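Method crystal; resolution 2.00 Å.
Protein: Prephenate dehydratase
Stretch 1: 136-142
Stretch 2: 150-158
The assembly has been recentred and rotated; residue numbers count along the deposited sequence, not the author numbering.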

# COMPACT_ATOMS: atom_id res chain seq x y z
N SER A 136 31.93 32.39 7.21
CA SER A 136 31.67 32.07 5.80
C SER A 136 32.98 32.11 5.02
O SER A 136 33.99 32.60 5.54
CB SER A 136 30.65 33.05 5.18
OG SER A 136 31.14 34.38 5.10
N THR A 137 32.99 31.57 3.80
CA THR A 137 34.19 31.63 2.97
C THR A 137 34.58 33.09 2.68
O THR A 137 35.75 33.45 2.76
CB THR A 137 34.10 30.80 1.63
OG1 THR A 137 33.14 31.40 0.73
CG2 THR A 137 33.72 29.34 1.92
N ALA A 138 33.57 33.90 2.35
CA ALA A 138 33.78 35.32 2.04
C ALA A 138 34.39 36.09 3.21
O ALA A 138 35.36 36.81 3.01
CB ALA A 138 32.47 35.97 1.59
N ALA A 139 33.83 35.94 4.42
CA ALA A 139 34.38 36.61 5.61
C ALA A 139 35.82 36.18 5.88
O ALA A 139 36.67 37.00 6.24
CB ALA A 139 33.51 36.36 6.84
N SER A 140 36.10 34.89 5.69
CA SER A 140 37.44 34.37 5.85
C SER A 140 38.39 35.06 4.89
O SER A 140 39.47 35.49 5.29
CB SER A 140 37.47 32.85 5.63
OG SER A 140 36.90 32.19 6.74
N ALA A 141 37.97 35.17 3.63
CA ALA A 141 38.74 35.87 2.62
C ALA A 141 38.96 37.34 2.96
O ALA A 141 40.10 37.82 2.91
CB ALA A 141 38.10 35.71 1.21
N MSE A 142 37.87 38.05 3.30
CA MSE A 142 37.91 39.48 3.63
C MSE A 142 38.73 39.80 4.88
O MSE A 142 39.30 40.90 4.99
CB MSE A 142 36.49 40.05 3.78
CG MSE A 142 35.66 39.99 2.49
SE MSE A 142 36.46 40.91 0.94
CE MSE A 142 35.91 42.73 1.36
N PRO A 150 44.41 36.92 12.15
CA PRO A 150 44.96 35.81 12.93
C PRO A 150 45.24 34.54 12.10
O PRO A 150 45.44 33.47 12.67
CB PRO A 150 43.90 35.57 14.01
CG PRO A 150 42.63 36.02 13.39
CD PRO A 150 42.97 37.11 12.41
N TYR A 151 45.27 34.68 10.78
CA TYR A 151 45.57 33.57 9.85
C TYR A 151 46.23 34.14 8.59
O TYR A 151 46.29 35.36 8.42
CB TYR A 151 44.31 32.76 9.50
CG TYR A 151 43.14 33.61 9.06
CD1 TYR A 151 42.99 33.97 7.73
CD2 TYR A 151 42.20 34.08 9.99
CE1 TYR A 151 41.92 34.75 7.32
CE2 TYR A 151 41.14 34.87 9.59
CZ TYR A 151 41.00 35.20 8.25
OH TYR A 151 39.96 35.98 7.84
N GLU A 152 46.73 33.26 7.72
CA GLU A 152 47.55 33.72 6.59
C GLU A 152 46.97 33.34 5.21
O GLU A 152 47.40 33.87 4.18
CB GLU A 152 49.00 33.25 6.73
CG GLU A 152 49.67 33.59 8.07
CD GLU A 152 49.41 32.54 9.15
OE1 GLU A 152 49.42 31.33 8.83
OE2 GLU A 152 49.17 32.93 10.31
N ALA A 153 46.00 32.44 5.20
CA ALA A 153 45.31 32.04 3.98
C ALA A 153 43.81 31.81 4.22
O ALA A 153 43.38 31.61 5.36
CB ALA A 153 45.95 30.81 3.40
N ALA A 154 43.03 31.86 3.14
CA ALA A 154 41.60 31.52 3.18
C ALA A 154 41.23 30.61 2.01
O ALA A 154 41.91 30.59 0.99
CB ALA A 154 40.74 32.78 3.20
N ILE A 155 40.16 29.84 2.18
CA ILE A 155 39.62 29.01 1.13
C ILE A 155 38.25 29.57 0.81
O ILE A 155 37.39 29.69 1.69
CB ILE A 155 39.52 27.54 1.56
CG1 ILE A 155 40.92 26.98 1.85
CG2 ILE A 155 38.85 26.72 0.47
CD1 ILE A 155 40.92 25.60 2.48
N CYS A 156 38.07 29.93 -0.45
CA CYS A 156 36.90 30.68 -0.85
C CYS A 156 36.54 30.40 -2.32
O CYS A 156 37.18 29.56 -2.96
CB CYS A 156 37.17 32.17 -0.65
SG CYS A 156 38.59 32.73 -1.60
N ALA A 157 35.55 31.13 -2.82
CA ALA A 157 35.11 31.07 -4.22
C ALA A 157 36.04 31.84 -5.16
O ALA A 157 36.69 32.80 -4.75
CB ALA A 157 33.66 31.60 -4.35
N PRO A 158 36.12 31.41 -6.43
CA PRO A 158 36.82 32.23 -7.42
C PRO A 158 36.24 33.65 -7.53
O PRO A 158 36.99 34.58 -7.79
CB PRO A 158 36.61 31.45 -8.73
CG PRO A 158 36.53 30.03 -8.29
CD PRO A 158 35.76 30.08 -6.98
O HOH W 1 34.05 32.96 -1.24

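Residues 137-142 form the first turns of a helix that lies against the strand 153-156, roughly antiparallel, with 152° between their N-to-C directions. The axes approach to 7.1 Å, a close packing that small side chains permit: the CA atoms of Thr137 and Cys156 are 4.8 Å apart, those of Ala141 and Ala154 5.2 Å. Ser136 caps the helix, its OG accepting from Ala139 N at 3.2 Å, one of the first-turn NH groups, for which the helix itself supplies no i-4 carbonyl.

At the start of the helix, Thr137 directs its CB toward the strand, where it lies 3.5 Å from Ile155 O and 3.7 Å from Cys156 CA. Its hydroxyl is too far from Ala157 N for a direct bond, and a water spans the gap, its oxygen 2.7 Å from Thr137 OG1, to which it donates, and 2.8 Å from Ala157 N, from which it accepts. One turn along, the small methyls of Ala141 and Ala154 let the backbones come close: Ala154 CB sits 3.7 Å from both Ala141 N and Ser140 O, while Ala141 CB meets Cys156 CB at 4.1 Å in an apolar contact.

Tyr151, two residues before the strand, has the reach to bridge a wider gap. Its OH donates to Ser140 O at 2.6 Å, the one direct hydrogen bond between the stretches, with the carbonyl oxygen near the ring plane.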